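PDB 3UP8: putative 2,5-diketo-D-gluconic acid reductase B from Sinorhizobium meliloti, which probably reduces methylglyoxal to hydroxyacetone with NADPH as a TIM-barrel member of the aldo/keto reductase family. Local coordinates for residues 286-290 and 291-295; 37-41 and 42-46; 260-263 and 264-267; 217-220 and 221-225. All coordinates share one frame; numbering follows the deposited sequence.

Contact 1. Residues 286-290 and 291-295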
ATOM      1  N   ILE A 286       0.699 -13.284   7.886  1.00 17.37           N
ATOM      2  CA  ILE A 286      -0.445 -13.941   7.259  1.00 17.13           C
ATOM      3  C   ILE A 286      -0.125 -14.404   5.835  1.00 16.91           C
ATOM      4  O   ILE A 286      -0.468 -15.521   5.456  1.00 17.12           O
ATOM      5  CB  ILE A 286      -1.670 -12.990   7.221  1.00 17.48           C
ATOM      6  CG1 ILE A 286      -2.075 -12.575   8.641  1.00 17.69           C
ATOM      7  CG2 ILE A 286      -2.871 -13.631   6.465  1.00 17.53           C
ATOM      8  CD1 ILE A 286      -2.994 -11.354   8.673  1.00 19.12           C
ATOM      9  N   VAL A 287       0.537 -13.547   5.053  1.00 16.29           N
ATOM     10  CA  VAL A 287       0.768 -13.816   3.627  1.00 15.85           C
ATOM     11  C   VAL A 287       2.202 -14.306   3.391  1.00 15.88           C
ATOM     12  O   VAL A 287       3.157 -13.569   3.609  1.00 15.86           O
ATOM     13  CB  VAL A 287       0.473 -12.543   2.763  1.00 15.73           C
ATOM     14  CG1 VAL A 287       0.604 -12.844   1.270  1.00 15.48           C
ATOM     15  CG2 VAL A 287      -0.932 -12.000   3.063  1.00 15.58           C
ATOM     16  N   ASN A 288       2.351 -15.553   2.939  1.00 16.59           N
ATOM     17  CA  ASN A 288       3.673 -16.166   2.792  1.00 17.22           C
ATOM     18  C   ASN A 288       3.696 -17.209   1.648  1.00 17.96           C
ATOM     19  O   ASN A 288       3.917 -18.401   1.897  1.00 17.69           O
ATOM     20  CB  ASN A 288       4.056 -16.830   4.124  1.00 17.51           C
ATOM     21  CG  ASN A 288       5.561 -16.938   4.333  1.00 17.43           C
ATOM     22  OD1 ASN A 288       6.365 -16.699   3.428  1.00 17.99           O
ATOM     23  ND2 ASN A 288       5.948 -17.304   5.549  1.00 19.15           N
ATOM     24  N   PRO A 289       3.430 -16.778   0.397  1.00 17.94           N
ATOM     25  CA  PRO A 289       3.370 -17.780  -0.680  1.00 18.21           C
ATOM     26  C   PRO A 289       4.744 -18.321  -1.074  1.00 18.32           C
ATOM     27  O   PRO A 289       5.683 -17.561  -1.331  1.00 18.09           O
ATOM     28  CB  PRO A 289       2.686 -17.042  -1.836  1.00 18.39           C
ATOM     29  CG  PRO A 289       2.928 -15.603  -1.562  1.00 19.34           C
ATOM     30  CD  PRO A 289       3.048 -15.434  -0.066  1.00 18.05           C
ATOM     31  N   GLN A 290       4.857 -19.645  -1.075  1.00 18.96           N
ATOM     32  CA  GLN A 290       6.108 -20.322  -1.412  1.00 20.08           C
ATOM     33  C   GLN A 290       6.544 -19.959  -2.832  1.00 19.89           C
ATOM     34  O   GLN A 290       5.731 -19.964  -3.758  1.00 20.64           O
ATOM     35  CB  GLN A 290       5.932 -21.842  -1.252  1.00 20.51           C
ATOM     36  CG  GLN A 290       7.119 -22.691  -1.715  1.00 23.30           C
ATOM     37  CD  GLN A 290       8.408 -22.345  -0.996  1.00 27.88           C
ATOM     38  OE1 GLN A 290       9.492 -22.394  -1.591  1.00 29.74           O
ATOM     39  NE2 GLN A 290       8.302 -21.980   0.289  1.00 27.00           N
ATOM     40  N   GLY A 291       7.820 -19.618  -2.994  1.00 20.11           N
ATOM     41  CA  GLY A 291       8.349 -19.239  -4.303  1.00 20.38           C
ATOM     42  C   GLY A 291       8.338 -17.736  -4.557  1.00 20.54           C
ATOM     43  O   GLY A 291       9.271 -17.193  -5.152  1.00 21.71           O
ATOM     44  N   LEU A 292       7.290 -17.058  -4.093  1.00 19.49           N
ATOM     45  CA  LEU A 292       7.129 -15.616  -4.311  1.00 18.36           C
ATOM     46  C   LEU A 292       7.699 -14.833  -3.138  1.00 17.62           C
ATOM     47  O   LEU A 292       8.312 -13.774  -3.312  1.00 16.05           O
ATOM     48  CB  LEU A 292       5.645 -15.255  -4.454  1.00 18.34           C
ATOM     49  CG  LEU A 292       4.792 -15.922  -5.529  1.00 21.36           C
ATOM     50  CD1 LEU A 292       3.441 -15.251  -5.620  1.00 21.62           C
ATOM     51  CD2 LEU A 292       5.478 -15.887  -6.871  1.00 24.16           C
ATOM     52  N   ALA A 293       7.448 -15.342  -1.935  1.00 16.98           N
ATOM     53  CA  ALA A 293       7.924 -14.706  -0.712  1.00 17.16           C
ATOM     54  C   ALA A 293       9.435 -14.839  -0.619  1.00 17.31           C
ATOM     55  O   ALA A 293       9.990 -15.846  -1.064  1.00 18.43           O
ATOM     56  CB  ALA A 293       7.254 -15.350   0.497  1.00 16.86           C
ATOM     57  N   PRO A 294      10.113 -13.833  -0.061  1.00 17.62           N
ATOM     58  CA  PRO A 294      11.547 -13.972   0.159  1.00 17.94           C
ATOM     59  C   PRO A 294      11.802 -14.632   1.511  1.00 18.99           C
ATOM     60  O   PRO A 294      10.856 -14.892   2.270  1.00 18.34           O
ATOM     61  CB  PRO A 294      12.005 -12.532   0.235  1.00 17.85           C
ATOM     62  CG  PRO A 294      10.857 -11.835   0.932  1.00 17.31           C
ATOM     63  CD  PRO A 294       9.601 -12.560   0.493  1.00 17.25           C
ATOM     64  N   GLU A 295      13.076 -14.880   1.802  1.00 19.88           N
ATOM     65  CA  GLU A 295      13.506 -15.228   3.149  1.00 21.74           C
ATOM     66  C   GLU A 295      13.352 -13.950   3.964  1.00 20.71           C
ATOM     67  O   GLU A 295      14.198 -13.062   3.903  1.00 20.82           O
ATOM     68  CB  GLU A 295      14.966 -15.737   3.134  1.00 21.51           C
ATOM     69  CG  GLU A 295      15.498 -16.244   4.476  1.00 27.89           C
ATOM     70  CD  GLU A 295      14.786 -17.506   4.976  1.00 33.43           C
ATOM     71  OE1 GLU A 295      13.952 -18.079   4.236  1.00 37.02           O
ATOM     72  OE2 GLU A 295      15.061 -17.931   6.121  1.00 37.13           O
TER
HETATM   73  O   HOH W   1       9.125 -17.250   2.949  1.00 21.62           O
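Pro289 O is gripped by two backbone donors, Leu292 N at 3.2 Å and Ala293 N at 2.9 Å, and this closes a tight turn in the C-terminal loop of the aldo/keto reductase barrel. The two bonds differ in approach: Ala293 N lies nearly along the C=O axis, whereas Leu292 N stands above the carbonyl plane, 43° out of it. Gly291 forms the bend with a phi of 94°, at which a beta carbon would collide with Gln290 O, which calls for glycine. The closed loop brings apolar groups together. The Pro289 ring offers CG to Leu292 CB at 4.0 Å, the two side chains crossing at about a right angle, and Pro289 CD lies 4.2 Å from Ala293 CB. Beyond the turn, Leu292 packs on Trp97, and the nearest side-chain atoms of Leu292 and His128, the predicted substrate-binding residue, are about 7 Å apart, consistent with a loop at the mouth of the barrel. Asn288 has CG anti to its backbone nitrogen (chi1 -154°), which carries the amide oxygen to Trp296 NE1, its hydrogen-bond partner. Asn288 OD1 also accepts from a water at 2.9 Å, and that water donates to Pro294 O at 3.0 Å.

Contact 2. Residues 37-41 and 42-46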
ATOM      1  N   LEU A  37      -3.415   7.487   3.560  1.00 15.26           N
ATOM      2  CA  LEU A  37      -4.441   6.464   3.566  1.00 16.48           C
ATOM      3  C   LEU A  37      -4.902   6.209   2.142  1.00 16.77           C
ATOM      4  O   LEU A  37      -5.249   7.135   1.413  1.00 17.29           O
ATOM      5  CB  LEU A  37      -5.628   6.864   4.456  1.00 16.74           C
ATOM      6  CG  LEU A  37      -6.897   5.981   4.411  1.00 17.84           C
ATOM      7  CD1 LEU A  37      -6.643   4.600   5.013  1.00 17.60           C
ATOM      8  CD2 LEU A  37      -8.021   6.692   5.157  1.00 19.48           C
ATOM      9  N   GLY A  38      -4.893   4.939   1.763  1.00 17.22           N
ATOM     10  CA  GLY A  38      -5.274   4.527   0.436  1.00 17.15           C
ATOM     11  C   GLY A  38      -6.384   3.507   0.484  1.00 17.39           C
ATOM     12  O   GLY A  38      -6.564   2.811   1.486  1.00 17.15           O
ATOM     13  N   PHE A  39      -7.141   3.465  -0.610  1.00 17.26           N
ATOM     14  CA  PHE A  39      -8.164   2.472  -0.865  1.00 17.81           C
ATOM     15  C   PHE A  39      -7.518   1.272  -1.552  1.00 17.83           C
ATOM     16  O   PHE A  39      -7.167   1.336  -2.739  1.00 17.77           O
ATOM     17  CB  PHE A  39      -9.229   3.083  -1.792  1.00 17.66           C
ATOM     18  CG  PHE A  39     -10.489   2.262  -1.896  1.00 19.89           C
ATOM     19  CD1 PHE A  39     -11.539   2.469  -1.014  1.00 20.75           C
ATOM     20  CD2 PHE A  39     -10.627   1.299  -2.888  1.00 20.79           C
ATOM     21  CE1 PHE A  39     -12.709   1.720  -1.108  1.00 23.81           C
ATOM     22  CE2 PHE A  39     -11.790   0.545  -2.996  1.00 22.74           C
ATOM     23  CZ  PHE A  39     -12.837   0.756  -2.102  1.00 24.41           C
ATOM     24  N   GLY A  40      -7.365   0.179  -0.812  1.00 18.14           N
ATOM     25  CA  GLY A  40      -6.751  -1.029  -1.346  1.00 18.40           C
ATOM     26  C   GLY A  40      -7.805  -1.940  -1.942  1.00 19.15           C
ATOM     27  O   GLY A  40      -8.831  -2.203  -1.305  1.00 19.05           O
ATOM     28  N   THR A  41      -7.570  -2.411  -3.164  1.00 18.58           N
ATOM     29  CA  THR A  41      -8.542  -3.296  -3.843  1.00 18.86           C
ATOM     30  C   THR A  41      -8.171  -4.780  -3.742  1.00 19.48           C
ATOM     31  O   THR A  41      -8.892  -5.652  -4.232  1.00 20.02           O
ATOM     32  CB  THR A  41      -8.819  -2.883  -5.312  1.00 18.47           C
ATOM     33  OG1 THR A  41      -7.622  -3.008  -6.089  1.00 18.54           O
ATOM     34  CG2 THR A  41      -9.324  -1.438  -5.392  1.00 17.63           C
ATOM     35  N   PHE A  42      -7.048  -5.058  -3.096  1.00 20.34           N
ATOM     36  CA  PHE A  42      -6.671  -6.419  -2.712  1.00 21.95           C
ATOM     37  C   PHE A  42      -7.836  -7.025  -1.903  1.00 22.87           C
ATOM     38  O   PHE A  42      -8.383  -6.378  -1.012  1.00 23.65           O
ATOM     39  CB  PHE A  42      -5.359  -6.340  -1.916  1.00 21.74           C
ATOM     40  CG  PHE A  42      -4.990  -7.579  -1.162  1.00 22.96           C
ATOM     41  CD1 PHE A  42      -4.909  -8.819  -1.793  1.00 25.47           C
ATOM     42  CD2 PHE A  42      -4.652  -7.488   0.186  1.00 23.90           C
ATOM     43  CE1 PHE A  42      -4.539  -9.960  -1.075  1.00 25.87           C
ATOM     44  CE2 PHE A  42      -4.294  -8.614   0.916  1.00 23.89           C
ATOM     45  CZ  PHE A  42      -4.234  -9.853   0.287  1.00 26.01           C
ATOM     46  N   ARG A  43      -8.248  -8.233  -2.274  1.00 24.06           N
ATOM     47  CA  ARG A  43      -9.333  -8.962  -1.597  1.00 25.65           C
ATOM     48  C   ARG A  43     -10.718  -8.452  -2.003  1.00 26.24           C
ATOM     49  O   ARG A  43     -11.723  -8.897  -1.465  1.00 26.48           O
ATOM     50  CB  ARG A  43      -9.186  -8.918  -0.060  1.00 26.23           C
ATOM     51  CG  ARG A  43      -7.908  -9.536   0.507  1.00 27.52           C
ATOM     52  CD  ARG A  43      -7.592  -8.984   1.910  1.00 32.08           C
ATOM     53  NE  ARG A  43      -8.598  -9.379   2.885  1.00 34.02           N
ATOM     54  CZ  ARG A  43      -9.028  -8.620   3.891  1.00 36.26           C
ATOM     55  NH1 ARG A  43      -8.530  -7.403   4.096  1.00 35.95           N
ATOM     56  NH2 ARG A  43      -9.966  -9.090   4.703  1.00 37.28           N
HETATM   57  N   MSE A  44     -10.781  -7.519  -2.945  1.00 26.68           N
HETATM   58  CA  MSE A  44     -12.072  -6.992  -3.368  1.00 27.41           C
HETATM   59  C   MSE A  44     -12.402  -7.526  -4.736  1.00 27.46           C
HETATM   60  O   MSE A  44     -11.542  -7.535  -5.613  1.00 27.84           O
HETATM   61  CB  MSE A  44     -12.058  -5.470  -3.415  1.00 27.58           C
HETATM   62  CG  MSE A  44     -11.973  -4.825  -2.062  1.00 30.25           C
HETATM   63 SE   MSE A  44     -12.202  -2.913  -2.209  1.00 38.69          SE
HETATM   64  CE  MSE A  44     -14.036  -2.831  -2.854  1.00 33.01           C
ATOM     65  N   SER A  45     -13.646  -7.959  -4.926  1.00 27.33           N
ATOM     66  CA  SER A  45     -14.107  -8.389  -6.246  1.00 27.47           C
ATOM     67  C   SER A  45     -14.295  -7.166  -7.141  1.00 27.32           C
ATOM     68  O   SER A  45     -14.273  -6.032  -6.660  1.00 27.40           O
ATOM     69  CB  SER A  45     -15.435  -9.143  -6.133  1.00 27.58           C
ATOM     70  OG  SER A  45     -16.482  -8.223  -5.886  1.00 28.44           O
ATOM     71  N   GLY A  46     -14.484  -7.397  -8.436  1.00 27.43           N
ATOM     72  CA  GLY A  46     -14.807  -6.323  -9.376  1.00 27.38           C
ATOM     73  C   GLY A  46     -16.092  -5.586  -9.012  1.00 27.70           C
ATOM     74  O   GLY A  46     -16.149  -4.354  -9.062  1.00 26.72           O
TER
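A type II beta turn from Thr41 to Met44 carries the chain out of the first strand of the barrel, 37-40, toward helix 46-59. Its closing bond runs from Met44 N to Thr41 O at 3.0 Å, with the donor 48° out of the carbonyl plane. Asn72 ND2 donates to both Thr41 O and Met44 O. Met44, modelled as selenomethionine, folds back over the strand: the bend at chi3 (65°) brings its terminal methyl round to the Phe39 ring, with CE 3.9 Å from Phe39 CZ. The selenium makes an oblique Met-aromatic contact, 3.6 Å from Phe39 CE2 and 3.6 Å from Gly40 O. With an alanine in place of Phe39, the selenium and methyl of Met44 are likely to be left without their aromatic partner and a gap opened beneath helix 46-59. At the turn's second corner, Arg43 CG rests over the centre of the Phe42 ring; the nearest side-chain atoms of Phe42 and Tyr70, the predicted proton donor, are about 3 Å apart. Strand 37-40 pairs with its neighbours through Phe39 to His63 and Asp65 and through Gly38 to Val247, while Phe39 packs against Ile52, Leu53 and Ala56 of helix 46-59.

Contact 3. Residues 260-263 and 264-267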
ATOM      1  N   ASN A 260     -13.054   3.968   8.649  1.00 36.90           N
ATOM      2  CA  ASN A 260     -11.633   3.892   8.292  1.00 36.19           C
ATOM      3  C   ASN A 260     -11.030   5.252   7.915  1.00 35.53           C
ATOM      4  O   ASN A 260      -9.862   5.529   8.203  1.00 35.11           O
ATOM      5  CB  ASN A 260     -11.418   2.880   7.161  1.00 36.43           C
ATOM      6  CG  ASN A 260     -11.535   1.434   7.630  1.00 36.87           C
ATOM      7  OD1 ASN A 260     -12.144   1.144   8.662  1.00 37.82           O
ATOM      8  ND2 ASN A 260     -10.944   0.520   6.869  1.00 37.32           N
ATOM      9  N   PHE A 261     -11.847   6.098   7.296  1.00 34.94           N
ATOM     10  CA  PHE A 261     -11.433   7.429   6.853  1.00 34.49           C
ATOM     11  C   PHE A 261     -11.217   8.396   8.019  1.00 34.12           C
ATOM     12  O   PHE A 261     -10.384   9.306   7.938  1.00 33.70           O
ATOM     13  CB  PHE A 261     -12.485   7.985   5.897  1.00 34.47           C
ATOM     14  CG  PHE A 261     -12.045   9.195   5.132  1.00 35.04           C
ATOM     15  CD1 PHE A 261     -11.152   9.079   4.072  1.00 34.96           C
ATOM     16  CD2 PHE A 261     -12.547  10.454   5.456  1.00 34.90           C
ATOM     17  CE1 PHE A 261     -10.751  10.207   3.346  1.00 34.95           C
ATOM     18  CE2 PHE A 261     -12.155  11.580   4.743  1.00 35.60           C
ATOM     19  CZ  PHE A 261     -11.254  11.454   3.680  1.00 35.46           C
ATOM     20  N   ALA A 262     -11.966   8.184   9.103  1.00 33.55           N
ATOM     21  CA  ALA A 262     -11.929   9.062  10.275  1.00 33.33           C
ATOM     22  C   ALA A 262     -10.804   8.704  11.253  1.00 33.11           C
ATOM     23  O   ALA A 262     -11.058   8.411  12.429  1.00 33.27           O
ATOM     24  CB  ALA A 262     -13.278   9.041  10.977  1.00 33.42           C
ATOM     25  N   ILE A 263      -9.562   8.732  10.775  1.00 32.32           N
ATOM     26  CA  ILE A 263      -8.414   8.362  11.608  1.00 31.55           C
ATOM     27  C   ILE A 263      -7.433   9.507  11.768  1.00 31.89           C
ATOM     28  O   ILE A 263      -6.350   9.333  12.329  1.00 31.98           O
ATOM     29  CB  ILE A 263      -7.672   7.104  11.064  1.00 31.67           C
ATOM     30  CG1 ILE A 263      -7.118   7.356   9.648  1.00 30.12           C
ATOM     31  CG2 ILE A 263      -8.597   5.883  11.111  1.00 30.54           C
ATOM     32  CD1 ILE A 263      -6.228   6.220   9.071  1.00 29.31           C
ATOM     33  N   PHE A 264      -7.800  10.682  11.273  1.00 32.40           N
ATOM     34  CA  PHE A 264      -6.945  11.852  11.445  1.00 33.40           C
ATOM     35  C   PHE A 264      -7.543  12.810  12.477  1.00 34.81           C
ATOM     36  O   PHE A 264      -7.002  13.889  12.722  1.00 34.94           O
ATOM     37  CB  PHE A 264      -6.644  12.521  10.092  1.00 33.02           C
ATOM     38  CG  PHE A 264      -6.006  11.586   9.095  1.00 31.44           C
ATOM     39  CD1 PHE A 264      -4.650  11.282   9.178  1.00 30.42           C
ATOM     40  CD2 PHE A 264      -6.771  10.975   8.103  1.00 30.84           C
ATOM     41  CE1 PHE A 264      -4.054  10.394   8.280  1.00 29.56           C
ATOM     42  CE2 PHE A 264      -6.184  10.083   7.195  1.00 31.00           C
ATOM     43  CZ  PHE A 264      -4.821   9.793   7.288  1.00 30.04           C
ATOM     44  N   ASP A 265      -8.653  12.369  13.079  1.00 36.30           N
ATOM     45  CA  ASP A 265      -9.345  13.037  14.194  1.00 37.78           C
ATOM     46  C   ASP A 265      -8.535  13.068  15.478  1.00 37.56           C
ATOM     47  O   ASP A 265      -8.620  14.017  16.255  1.00 38.26           O
ATOM     48  CB  ASP A 265     -10.616  12.258  14.546  1.00 38.31           C
ATOM     49  CG  ASP A 265     -11.759  12.522  13.607  1.00 40.72           C
ATOM     50  OD1 ASP A 265     -11.536  13.053  12.494  1.00 44.03           O
ATOM     51  OD2 ASP A 265     -12.898  12.171  13.989  1.00 42.39           O
ATOM     52  N   PHE A 266      -7.795  11.997  15.725  1.00 37.25           N
ATOM     53  CA  PHE A 266      -7.196  11.775  17.032  1.00 36.83           C
ATOM     54  C   PHE A 266      -5.753  11.359  16.896  1.00 36.45           C
ATOM     55  O   PHE A 266      -5.262  11.162  15.782  1.00 36.46           O
ATOM     56  CB  PHE A 266      -7.995  10.717  17.810  1.00 36.94           C
ATOM     57  CG  PHE A 266      -7.870   9.303  17.260  1.00 36.73           C
ATOM     58  CD1 PHE A 266      -7.261   8.301  18.020  1.00 36.96           C
ATOM     59  CD2 PHE A 266      -8.378   8.972  16.005  1.00 35.19           C
ATOM     60  CE1 PHE A 266      -7.149   6.995  17.529  1.00 36.31           C
ATOM     61  CE2 PHE A 266      -8.271   7.672  15.504  1.00 35.69           C
ATOM     62  CZ  PHE A 266      -7.662   6.682  16.271  1.00 35.26           C
ATOM     63  N   ALA A 267      -5.072  11.253  18.033  1.00 35.93           N
ATOM     64  CA  ALA A 267      -3.714  10.743  18.083  1.00 35.38           C
ATOM     65  C   ALA A 267      -3.581   9.772  19.253  1.00 35.55           C
ATOM     66  O   ALA A 267      -4.294   9.895  20.252  1.00 35.03           O
ATOM     67  CB  ALA A 267      -2.723  11.882  18.212  1.00 35.35           C
TER
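Ile263 and Phe264 lie side by side and point the same way, with Ile263 CG1 set over one face of the Phe264 ring. This is a CH-pi contact: CG1 stands 4.0 Å from the ring centroid and only 20° off its normal, displaced toward the rim so that Phe264 CE2 is its nearest ring atom at 3.8 Å. Two torsions put the groups there. Ile263 holds CG1 between its backbone N and carbonyl carbon (chi1 61°), and Phe264 holds CG opposite its own carbonyl carbon. Further along, the Phe266 ring swings back toward Ala262 and Ile263. Its CE2 comes 4.0 Å from Ile263 CA, and Ala262 O meets the same ring at its edge, 4.2 Å from Phe266 CE2. What sets up these neighbours is an inverse gamma turn centred on Ala262, following helix 254-261 in the chain. The contact that closes it, Ile263 N to Phe261 O, 3.0 Å long, is a weak bond. Replacing Phe264 with an alanine would probably strip Ile263 CG1 of the ring face it lies on and open a gap toward Met24 and Val240. The surrounding polar groups fix the turn from outside: Lys229 NZ bonds Ala262 O and forms a salt bridge with Asp265 OD2, while Arg237 NH1 donates to Ile263 O. Beyond that shell, Phe266 packs on Arg237 of helix 231-240 and its ring meets that of His227, with the planes at about 45°.

Contact 4. Residues 217-220 and 221-225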
ATOM      1  N   ASP A 217      -9.310  -7.709  19.309  1.00 31.99           N
ATOM      2  CA  ASP A 217      -8.252  -7.508  20.283  1.00 32.21           C
ATOM      3  C   ASP A 217      -8.739  -6.647  21.450  1.00 32.65           C
ATOM      4  O   ASP A 217      -9.250  -5.543  21.237  1.00 32.33           O
ATOM      5  CB  ASP A 217      -7.014  -6.894  19.632  1.00 32.24           C
ATOM      6  CG  ASP A 217      -5.790  -6.967  20.524  1.00 32.55           C
ATOM      7  OD1 ASP A 217      -5.733  -6.212  21.515  1.00 33.21           O
ATOM      8  OD2 ASP A 217      -4.871  -7.761  20.234  1.00 33.24           O
ATOM      9  N   PRO A 218      -8.588  -7.158  22.687  1.00 33.04           N
ATOM     10  CA  PRO A 218      -9.044  -6.437  23.885  1.00 33.32           C
ATOM     11  C   PRO A 218      -8.232  -5.174  24.172  1.00 33.45           C
ATOM     12  O   PRO A 218      -8.813  -4.157  24.565  1.00 33.12           O
ATOM     13  CB  PRO A 218      -8.859  -7.462  25.014  1.00 33.19           C
ATOM     14  CG  PRO A 218      -7.811  -8.413  24.504  1.00 33.51           C
ATOM     15  CD  PRO A 218      -8.021  -8.482  23.017  1.00 33.02           C
ATOM     16  N   LEU A 219      -6.912  -5.229  23.986  1.00 33.34           N
ATOM     17  CA  LEU A 219      -6.094  -4.037  24.183  1.00 33.85           C
ATOM     18  C   LEU A 219      -6.495  -2.924  23.203  1.00 34.03           C
ATOM     19  O   LEU A 219      -6.625  -1.757  23.598  1.00 33.96           O
ATOM     20  CB  LEU A 219      -4.596  -4.346  24.100  1.00 33.54           C
ATOM     21  CG  LEU A 219      -3.638  -3.141  24.146  1.00 34.24           C
ATOM     22  CD1 LEU A 219      -3.572  -2.491  25.531  1.00 33.93           C
ATOM     23  CD2 LEU A 219      -2.238  -3.533  23.685  1.00 34.45           C
ATOM     24  N   LEU A 220      -6.707  -3.292  21.941  1.00 34.08           N
ATOM     25  CA  LEU A 220      -7.084  -2.316  20.907  1.00 33.96           C
ATOM     26  C   LEU A 220      -8.489  -1.755  21.108  1.00 34.37           C
ATOM     27  O   LEU A 220      -8.745  -0.591  20.807  1.00 34.31           O
ATOM     28  CB  LEU A 220      -6.937  -2.906  19.499  1.00 33.56           C
ATOM     29  CG  LEU A 220      -5.555  -3.454  19.124  1.00 32.73           C
ATOM     30  CD1 LEU A 220      -5.541  -3.954  17.675  1.00 32.10           C
ATOM     31  CD2 LEU A 220      -4.448  -2.435  19.368  1.00 30.91           C
ATOM     32  N   THR A 221      -9.396  -2.580  21.621  1.00 34.77           N
ATOM     33  CA  THR A 221     -10.733  -2.113  21.975  1.00 35.21           C
ATOM     34  C   THR A 221     -10.656  -1.152  23.164  1.00 35.67           C
ATOM     35  O   THR A 221     -11.413  -0.182  23.228  1.00 35.78           O
ATOM     36  CB  THR A 221     -11.684  -3.290  22.286  1.00 35.20           C
ATOM     37  OG1 THR A 221     -11.730  -4.174  21.161  1.00 34.22           O
ATOM     38  CG2 THR A 221     -13.090  -2.793  22.578  1.00 35.07           C
ATOM     39  N   GLU A 222      -9.728  -1.416  24.085  1.00 36.37           N
ATOM     40  CA  GLU A 222      -9.539  -0.572  25.262  1.00 36.87           C
ATOM     41  C   GLU A 222      -9.020   0.805  24.864  1.00 37.23           C
ATOM     42  O   GLU A 222      -9.535   1.837  25.312  1.00 36.92           O
ATOM     43  CB  GLU A 222      -8.585  -1.218  26.276  1.00 37.06           C
ATOM     44  CG  GLU A 222      -8.561  -0.474  27.620  1.00 37.78           C
ATOM     45  CD  GLU A 222      -7.350  -0.788  28.485  1.00 39.28           C
ATOM     46  OE1 GLU A 222      -6.783  -1.906  28.387  1.00 39.44           O
ATOM     47  OE2 GLU A 222      -6.976   0.088  29.294  1.00 39.87           O
ATOM     48  N   ILE A 223      -7.996   0.819  24.017  1.00 37.12           N
ATOM     49  CA  ILE A 223      -7.421   2.077  23.566  1.00 36.93           C
ATOM     50  C   ILE A 223      -8.445   2.851  22.747  1.00 36.89           C
ATOM     51  O   ILE A 223      -8.602   4.056  22.933  1.00 37.17           O
ATOM     52  CB  ILE A 223      -6.101   1.864  22.821  1.00 36.88           C
ATOM     53  CG1 ILE A 223      -5.063   1.285  23.788  1.00 36.80           C
ATOM     54  CG2 ILE A 223      -5.596   3.177  22.236  1.00 36.86           C
ATOM     55  CD1 ILE A 223      -3.771   0.802  23.137  1.00 36.13           C
ATOM     56  N   GLY A 224      -9.164   2.145  21.883  1.00 36.95           N
ATOM     57  CA  GLY A 224     -10.227   2.732  21.071  1.00 37.46           C
ATOM     58  C   GLY A 224     -11.297   3.415  21.896  1.00 37.85           C
ATOM     59  O   GLY A 224     -11.749   4.512  21.557  1.00 37.72           O
ATOM     60  N   GLY A 225     -11.693   2.758  22.984  1.00 38.05           N
ATOM     61  CA  GLY A 225     -12.665   3.310  23.921  1.00 38.40           C
ATOM     62  C   GLY A 225     -12.262   4.656  24.490  1.00 38.18           C
ATOM     63  O   GLY A 225     -13.086   5.571  24.546  1.00 39.00           O
TER
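The carbonyl plane of Asp217 is approached from both faces by one residue: Thr221 N tilts 23° from the plane on one face, and Thr221 OG1 donates to Asp217 O from the opposite face at 2.8 Å. The Asp217 carboxylate is met on the anti side of OD1 by Leu220 N. This is the N-cap of helix 218-227. Asp217 OD1 takes the Leu220 amide N at 3.1 Å with a fairly straight N-H...O angle of 159°, and the other oxygen, OD2, is bonded by Tyr186 OH. First-turn amides lack a carbonyl acceptor within the helix; OD1 supplies one to Leu220 N, and its charge is probably favourable at this positive end of the helix dipole. Thr221 keeps OG1 beside its own backbone N, opposite the carbonyl carbon (chi1 -57°), which turns the hydroxyl back along the axis to Asp217 O. Thr221 N to Asp217 O is the first i to i+4 bond of the helix, and Glu222 N to Pro218 O at 2.9 Å and Gly224 N to Leu220 O at 3.0 Å continue it. Glu222 sends its carboxylate to Arg226 in a salt bridge. On the inner side, Leu220 and Ile223 pack on Val276 of helix 270-277, and Ile223 also reaches Val234. One turn apart, Leu219 and Ile223 run side by side, pointing the same way, with Leu219 CG 4.1 Å from Ile223 CD1.

How the contacts relate
Along the chain the order is contact 2, contact 4, contact 3, contact 1. Contact 2 ends the first strand of the eight-stranded parallel barrel, and contact 1 lies in the loop after helix 270-277; their centres are about 20 Å apart, and both reach Tyr207, through Arg43 and Val287. Contacts 3 and 4, about 15 Å between centres, do not touch but both pack on helix 231-240. Contacts 2 and 3 meet directly, with Leu37 CD2 3.7 Å from Asn260 O, which ties the barrel's first strand to helix 254-261. Contacts 1 and 2 lie near the predicted active-site residues, while 3 and 4 lie on the outer layer of helices and the loops joining them, away from those sites.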